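Local coordinates for protein glutathione synthetase-like effector 30 (Gpa-GSS30-apo) (Globodera pallida, PDB 5OET) that serves as an effector of a plant-parasitic nematode, built on the fold of glutathione synthetase, the ATP-dependent ligase that probably gave rise to it, at residues W57-N61 / G62-F66; F249-S253 / P254-L258; P340-F343 / A344-H347. All coordinates share one frame; numbering follows the deposited sequence.

Contact 1: W57-N61 / G62-F66; sequences WALSN and GLVKF
Ala-58 and Leu-63 meet CB to CB at 3.7 Å where a helix gives way to a strand, a compact example of apolar side chains closing over the bend between them. The backbone makes the same link: Leu-63 N donates to Ala-58 O at 3.1 Å, while Asn-61 N reaches that oxygen from the opposite face of the carbonyl plane. Gly-62, with a positive phi of 77°, carries the turn, and Leu-63 follows as the centre of an inverse gamma turn. Further out, Leu-63 CD1 lies 4.1 Å from Trp-57 CZ3, at the edge of the indole and near its plane. Trp-57 turns its CG anti to the backbone N (chi1 -165°), which brings the ring beneath the amide of Asn-61. There ND2 sits 3.3 Å above the centre of the indole plane and also donates to Trp-57 O at 2.9 Å, a bond lying close to the amide plane; the two contacts together should limit rotation of the amide. On another side of the turn, Leu-59 CD2 meets Val-64 CG1 at 3.8 Å, the side chains nearly perpendicular. Helix 196-210 packs against Trp-57 and Leu-63, and Phe-86 of strand 83-90 against Ala-58 and Leu-59. The second subunit adds His-267, edge-to-face with Trp-57, and its Leu-59 against Val-64, so this helix-to-strand junction is also part of the dimer interface.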
loop_
_atom_site.group_PDB
_atom_site.type_symbol
_atom_site.label_atom_id
_atom_site.label_comp_id
_atom_site.label_asym_id
_atom_site.label_seq_id
_atom_site.Cartn_x
_atom_site.Cartn_y
_atom_site.Cartn_z
ATOM N N TRP A 57 0.346 8.633 2.087
ATOM C CA TRP A 57 -0.135 7.964 0.877
ATOM C C TRP A 57 0.802 6.812 0.461
ATOM O O TRP A 57 0.322 5.741 0.063
ATOM C CB TRP A 57 -0.282 8.953 -0.271
ATOM C CG TRP A 57 -1.076 8.444 -1.404
ATOM C CD1 TRP A 57 -2.396 8.675 -1.645
ATOM C CD2 TRP A 57 -0.611 7.637 -2.474
ATOM N NE1 TRP A 57 -2.798 8.034 -2.786
ATOM C CE2 TRP A 57 -1.716 7.395 -3.324
ATOM C CE3 TRP A 57 0.631 7.081 -2.799
ATOM C CZ2 TRP A 57 -1.609 6.648 -4.480
ATOM C CZ3 TRP A 57 0.734 6.317 -3.928
ATOM C CH2 TRP A 57 -0.379 6.103 -4.762
ATOM N N ALA A 58 2.116 7.036 0.545
ATOM C CA ALA A 58 3.124 6.001 0.296
ATOM C C ALA A 58 2.977 4.788 1.207
ATOM O O ALA A 58 2.967 3.654 0.737
ATOM C CB ALA A 58 4.518 6.597 0.463
ATOM N N LEU A 59 2.825 5.034 2.503
ATOM C CA LEU A 59 2.574 3.978 3.495
ATOM C C LEU A 59 1.263 3.216 3.276
ATOM O O LEU A 59 1.117 2.075 3.724
ATOM C CB LEU A 59 2.592 4.560 4.915
ATOM C CG LEU A 59 3.932 5.127 5.367
ATOM C CD1 LEU A 59 3.776 5.861 6.695
ATOM C CD2 LEU A 59 4.979 4.043 5.480
ATOM N N SER A 60 0.321 3.842 2.593
ATOM C CA SER A 60 -0.960 3.229 2.258
ATOM C C SER A 60 -0.992 2.509 0.906
ATOM O O SER A 60 -2.001 1.899 0.554
ATOM C CB SER A 60 -2.040 4.308 2.316
ATOM O OG SER A 60 -2.052 4.900 3.620
ATOM N N ASN A 61 0.098 2.564 0.144
ATOM C CA ASN A 61 0.089 2.068 -1.235
ATOM C C ASN A 61 1.363 1.361 -1.660
ATOM O O ASN A 61 1.707 1.366 -2.834
ATOM C CB ASN A 61 -0.215 3.230 -2.144
ATOM C CG ASN A 61 -1.644 3.618 -2.053
ATOM O OD1 ASN A 61 -2.489 2.882 -2.534
ATOM N ND2 ASN A 61 -1.942 4.703 -1.366
ATOM N N GLY A 62 2.046 0.728 -0.704
ATOM C CA GLY A 62 3.154 -0.152 -1.015
ATOM C C GLY A 62 4.490 0.477 -1.381
ATOM O O GLY A 62 5.415 -0.240 -1.785
ATOM N N LEU A 63 4.617 1.792 -1.191
ATOM C CA LEU A 63 5.885 2.480 -1.450
ATOM C C LEU A 63 6.734 2.357 -0.206
ATOM O O LEU A 63 7.001 3.331 0.487
ATOM C CB LEU A 63 5.649 3.932 -1.847
ATOM C CG LEU A 63 5.001 4.084 -3.232
ATOM C CD1 LEU A 63 4.705 5.558 -3.483
ATOM C CD2 LEU A 63 5.867 3.476 -4.328
ATOM N N VAL A 64 7.153 1.123 0.044
ATOM C CA VAL A 64 7.773 0.737 1.291
ATOM C C VAL A 64 8.857 -0.298 1.022
ATOM O O VAL A 64 8.890 -0.902 -0.066
ATOM C CB VAL A 64 6.722 0.196 2.328
ATOM C CG1 VAL A 64 5.879 1.336 2.895
ATOM C CG2 VAL A 64 5.801 -0.873 1.734
ATOM N N LYS A 65 9.742 -0.473 1.997
ATOM C CA LYS A 65 10.711 -1.574 2.000
ATOM C C LYS A 65 10.836 -2.161 3.407
ATOM O O LYS A 65 10.537 -1.488 4.399
ATOM C CB LYS A 65 12.091 -1.068 1.540
ATOM C CG LYS A 65 12.805 -0.214 2.589
ATOM C CD LYS A 65 13.922 0.690 2.096
ATOM C CE LYS A 65 15.025 -0.052 1.369
ATOM N NZ LYS A 65 16.307 0.708 1.481
ATOM N N PHE A 66 11.345 -3.385 3.503
ATOM C CA PHE A 66 11.677 -3.963 4.810
ATOM C C PHE A 66 12.956 -3.330 5.396
ATOM O O PHE A 66 13.897 -3.044 4.665
ATOM C CB PHE A 66 11.822 -5.474 4.706
ATOM C CG PHE A 66 10.543 -6.200 4.385
ATOM C CD1 PHE A 66 9.536 -6.327 5.359
ATOM C CD2 PHE A 66 10.345 -6.793 3.136
ATOM C CE1 PHE A 66 8.347 -7.004 5.083
ATOM C CE2 PHE A 66 9.156 -7.475 2.859
ATOM C CZ PHE A 66 8.159 -7.580 3.832
#

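Contact 2: F249-S253 / P254-L258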
loop_
_atom_site.group_PDB
_atom_site.type_symbol
_atom_site.label_atom_id
_atom_site.label_comp_id
_atom_site.label_asym_id
_atom_site.label_seq_id
_atom_site.Cartn_x
_atom_site.Cartn_y
_atom_site.Cartn_z
ATOM N N PHE A 249 10.023 -17.352 -8.146
ATOM C CA PHE A 249 10.602 -16.077 -7.739
ATOM C C PHE A 249 11.723 -16.444 -6.782
ATOM O O PHE A 249 11.467 -16.973 -5.667
ATOM C CB PHE A 249 9.569 -15.167 -7.075
ATOM C CG PHE A 249 8.623 -14.528 -8.046
ATOM C CD1 PHE A 249 7.681 -15.283 -8.725
ATOM C CD2 PHE A 249 8.676 -13.185 -8.299
ATOM C CE1 PHE A 249 6.795 -14.704 -9.633
ATOM C CE2 PHE A 249 7.780 -12.593 -9.204
ATOM C CZ PHE A 249 6.847 -13.363 -9.884
ATOM N N LEU A 250 12.952 -16.194 -7.236
ATOM C CA LEU A 250 14.148 -16.507 -6.481
ATOM C C LEU A 250 14.685 -15.233 -5.831
ATOM O O LEU A 250 15.048 -14.288 -6.525
ATOM C CB LEU A 250 15.174 -17.107 -7.432
ATOM C CG LEU A 250 16.249 -18.039 -6.892
ATOM C CD1 LEU A 250 15.648 -19.179 -6.094
ATOM C CD2 LEU A 250 17.038 -18.583 -8.063
ATOM N N HIS A 251 14.706 -15.212 -4.494
ATOM C CA HIS A 251 15.149 -14.040 -3.722
ATOM C C HIS A 251 16.383 -14.373 -2.907
ATOM O O HIS A 251 16.706 -15.527 -2.720
ATOM C CB HIS A 251 14.017 -13.554 -2.811
ATOM C CG HIS A 251 12.932 -12.859 -3.552
ATOM N ND1 HIS A 251 12.890 -11.496 -3.659
ATOM C CD2 HIS A 251 11.895 -13.327 -4.289
ATOM C CE1 HIS A 251 11.857 -11.145 -4.402
ATOM N NE2 HIS A 251 11.261 -12.238 -4.834
ATOM N N GLY A 252 17.074 -13.332 -2.452
ATOM C CA GLY A 252 18.235 -13.467 -1.592
ATOM C C GLY A 252 17.851 -13.794 -0.171
ATOM O O GLY A 252 18.608 -14.456 0.518
ATOM N N SER A 253 16.697 -13.311 0.281
ATOM C CA SER A 253 16.182 -13.617 1.618
ATOM C C SER A 253 14.669 -13.293 1.681
ATOM O O SER A 253 14.129 -12.674 0.758
ATOM C CB SER A 253 16.955 -12.832 2.701
ATOM O OG SER A 253 16.274 -11.631 3.096
ATOM N N PRO A 254 13.981 -13.711 2.769
ATOM C CA PRO A 254 12.545 -13.399 2.907
ATOM C C PRO A 254 12.249 -11.883 2.929
ATOM O O PRO A 254 11.240 -11.434 2.377
ATOM C CB PRO A 254 12.176 -14.028 4.253
ATOM C CG PRO A 254 13.273 -14.987 4.561
ATOM C CD PRO A 254 14.503 -14.413 3.952
ATOM N N ASN A 255 13.143 -11.115 3.554
ATOM C CA ASN A 255 13.018 -9.676 3.660
ATOM C C ASN A 255 13.922 -8.923 2.679
ATOM O O ASN A 255 14.349 -7.815 2.937
ATOM C CB ASN A 255 13.310 -9.287 5.112
ATOM C CG ASN A 255 12.313 -9.919 6.100
ATOM O OD1 ASN A 255 11.076 -9.773 5.955
ATOM N ND2 ASN A 255 12.841 -10.609 7.121
ATOM N N SER A 256 14.186 -9.526 1.528
ATOM C CA SER A 256 14.972 -8.891 0.470
ATOM C C SER A 256 14.378 -7.573 0.039
ATOM O O SER A 256 13.159 -7.372 0.104
ATOM C CB SER A 256 15.052 -9.803 -0.761
ATOM O OG SER A 256 15.253 -9.072 -1.961
ATOM N N HIS A 257 15.240 -6.693 -0.460
ATOM C CA HIS A 257 14.799 -5.369 -0.904
ATOM C C HIS A 257 13.948 -5.427 -2.187
ATOM O O HIS A 257 13.300 -4.450 -2.557
ATOM C CB HIS A 257 15.986 -4.397 -1.021
ATOM C CG HIS A 257 16.696 -4.442 -2.328
ATOM N ND1 HIS A 257 17.814 -5.223 -2.537
ATOM C CD2 HIS A 257 16.460 -3.788 -3.495
ATOM C CE1 HIS A 257 18.222 -5.071 -3.787
ATOM N NE2 HIS A 257 17.422 -4.199 -4.387
ATOM N N LEU A 258 13.947 -6.572 -2.857
ATOM C CA LEU A 258 13.118 -6.752 -4.039
ATOM C C LEU A 258 11.793 -7.420 -3.746
ATOM O O LEU A 258 10.937 -7.421 -4.611
ATOM C CB LEU A 258 13.888 -7.532 -5.108
ATOM C CG LEU A 258 15.096 -6.778 -5.657
ATOM C CD1 LEU A 258 15.858 -7.632 -6.657
ATOM C CD2 LEU A 258 14.659 -5.489 -6.315
#
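A type I beta turn from Ser-253 to Ser-256 forms the first part of the link from strand 246-251 to helix 259-270, within a beta-alpha-beta crossover to parallel strand 279-283. The turn is closed by Ser-256 N donating to Ser-253 O at 3.2 Å. The N-H points fairly well at the oxygen (151°), yet the donor stands well above the carbonyl plane. Pro-254 and Asn-255 fill the two middle positions, the proline with a phi of -60° that suits the first of them. Ser-253 adds a weak bond of its own, its OG accepting from Asn-255 N at 3.2 Å in the manner of an ST turn, so that both oxygens of this one residue face the amides that follow.

Ser-256 then changes role, from closing the turn to preparing the helix. With OG swung anti to its own backbone N (chi1 154°), the hydroxyl accepts a nearly straight bond from Leu-258 N at 3.0 Å, a capping bond that occupies an amide in the turn leading into the helix. The imidazole of His-251 points into this bend and presents its edge to it: ND1 lies 3.8 Å from Ser-256 OG, in the ring plane, without a hydrogen bond, while CE1 packs 3.8 Å from Leu-258 C. The strand end and the helix approach are thus held together by van der Waals contact as well as by the turn. His-251 and Leu-258 both pack on Arg-314 of strand 306-314, and Pro-254 touches Thr-283; parallel strands 279-283 and 306-314 pair with strand 246-251, while Met-259 at the start of helix 259-270 covers His-251.

Contact 3: P340-F343 / A344-H347; sequences PYIF and ALSH
Around Ile-342 to Leu-345 the backbone winds through a short, weakly bonded helical turn, in which Ala-344 N donates to Tyr-341 O at 2.8 Å, and Leu-345 N and Ser-346 N both make weak bonds to Ile-342 O. Where such a turn runs out, side chains can take over from backbone amides. His-347 does so: its ND1 donates to Phe-343 O at 2.8 Å, with the oxygen tilted out of the imidazole plane by 31° and the N-H rather bent. Holding CG anti to its carbonyl carbon (chi1 -72°), His-347 brings the ring back along the turn to that carbonyl. Ser-346 OG joins ND1 at 2.9 Å and is also bonded to Ser-119 OG, which ties the helix end to helix 98-119. The side chains of Phe-343 and His-347 lie side by side, pointing the same way, CE1 of the histidine lying 4.2 Å from CD2 at the phenyl edge. On the apolar side of the turn Ile-342 CD1 and Leu-345 CD2 meet loosely at 4.3 Å. Both pack on Leu-125 of helix 122-127, and on helix 141-150 Ile-342 meets Leu-148 and Leu-345 meets Leu-144. Phe-343 instead packs on Phe-116 of helix 98-119 and Phe-163 of strand 160-173, and His-347 NE2 bonds Gln-165 on the same strand, so the turn bridges helices and the large mixed sheet.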
loop_
_atom_site.group_PDB
_atom_site.type_symbol
_atom_site.label_atom_id
_atom_site.label_comp_id
_atom_site.label_asym_id
_atom_site.label_seq_id
_atom_site.Cartn_x
_atom_site.Cartn_y
_atom_site.Cartn_z
ATOM N N PRO A 340 19.068 -15.089 -19.010
ATOM C CA PRO A 340 20.160 -16.018 -18.719
ATOM C C PRO A 340 21.483 -15.314 -18.466
ATOM O O PRO A 340 21.632 -14.147 -18.787
ATOM C CB PRO A 340 20.218 -16.924 -19.962
ATOM C CG PRO A 340 19.351 -16.279 -20.991
ATOM C CD PRO A 340 18.384 -15.391 -20.277
ATOM N N TYR A 341 22.441 -16.034 -17.910
ATOM C CA TYR A 341 23.695 -15.433 -17.448
ATOM C C TYR A 341 24.503 -14.722 -18.523
ATOM O O TYR A 341 25.145 -13.720 -18.226
ATOM C CB TYR A 341 24.574 -16.445 -16.689
ATOM C CG TYR A 341 24.525 -16.222 -15.210
ATOM C CD1 TYR A 341 25.249 -15.187 -14.637
ATOM C CD2 TYR A 341 23.719 -17.011 -14.377
ATOM C CE1 TYR A 341 25.192 -14.944 -13.270
ATOM C CE2 TYR A 341 23.665 -16.790 -13.003
ATOM C CZ TYR A 341 24.407 -15.746 -12.458
ATOM O OH TYR A 341 24.387 -15.484 -11.106
ATOM N N ILE A 342 24.445 -15.210 -19.764
ATOM C CA ILE A 342 25.119 -14.566 -20.913
ATOM C C ILE A 342 24.874 -13.054 -21.000
ATOM O O ILE A 342 25.753 -12.303 -21.443
ATOM C CB ILE A 342 24.753 -15.256 -22.256
ATOM C CG1 ILE A 342 25.589 -14.723 -23.416
ATOM C CG2 ILE A 342 23.282 -15.082 -22.607
ATOM C CD1 ILE A 342 27.066 -14.967 -23.271
ATOM N N PHE A 343 23.697 -12.610 -20.548
ATOM C CA PHE A 343 23.340 -11.193 -20.603
ATOM C C PHE A 343 24.133 -10.351 -19.626
ATOM O O PHE A 343 24.338 -9.161 -19.884
ATOM C CB PHE A 343 21.849 -10.997 -20.373
ATOM C CG PHE A 343 21.018 -11.320 -21.567
ATOM C CD1 PHE A 343 20.823 -12.623 -21.947
ATOM C CD2 PHE A 343 20.456 -10.326 -22.318
ATOM C CE1 PHE A 343 20.054 -12.937 -23.048
ATOM C CE2 PHE A 343 19.685 -10.628 -23.417
ATOM C CZ PHE A 343 19.488 -11.939 -23.790
ATOM N N ALA A 344 24.584 -10.951 -18.526
ATOM C CA ALA A 344 25.486 -10.264 -17.602
ATOM C C ALA A 344 26.809 -9.869 -18.266
ATOM O O ALA A 344 27.373 -8.827 -17.927
ATOM C CB ALA A 344 25.762 -11.122 -16.379
ATOM N N LEU A 345 27.293 -10.700 -19.191
ATOM C CA LEU A 345 28.483 -10.387 -19.984
ATOM C C LEU A 345 28.225 -9.234 -20.995
ATOM O O LEU A 345 29.083 -8.377 -21.211
ATOM C CB LEU A 345 28.981 -11.658 -20.698
ATOM C CG LEU A 345 30.363 -11.640 -21.350
ATOM C CD1 LEU A 345 31.458 -11.327 -20.349
ATOM C CD2 LEU A 345 30.639 -12.976 -22.019
ATOM N N SER A 346 27.037 -9.194 -21.590
ATOM C CA SER A 346 26.705 -8.121 -22.538
ATOM C C SER A 346 26.299 -6.800 -21.872
ATOM O O SER A 346 26.011 -5.834 -22.574
ATOM C CB SER A 346 25.605 -8.575 -23.516
ATOM O OG SER A 346 24.309 -8.462 -22.955
ATOM N N HIS A 347 26.255 -6.743 -20.544
ATOM C CA HIS A 347 25.902 -5.496 -19.845
ATOM C C HIS A 347 27.009 -4.985 -18.926
ATOM O O HIS A 347 26.795 -4.110 -18.093
ATOM C CB HIS A 347 24.596 -5.691 -19.075
ATOM C CG HIS A 347 23.394 -5.765 -19.954
ATOM N ND1 HIS A 347 23.212 -6.764 -20.888
ATOM C CD2 HIS A 347 22.320 -4.953 -20.055
ATOM C CE1 HIS A 347 22.067 -6.569 -21.514
ATOM N NE2 HIS A 347 21.508 -5.472 -21.030
#

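In the fold
All three contacts sit at junctions of secondary structure, but each solves its junction with different chemistry. Contact 1 is the most buried and largely apolar, and it alone reaches the second subunit. Contacts 2 and 3 are both partly buried; the first relies on serine hydroxyls and backbone amides, the second spends a histidine and a serine on a helix end. Contacts 1 and 2 meet directly, Phe-66 CD1 lying 3.8 Å from Asn-255 OD1, and share helix 259-270, which follows the second and packs on the strand of the first. Contact 3 stands apart, its centre about 32 Å from that of contact 1, across the middle of the chain.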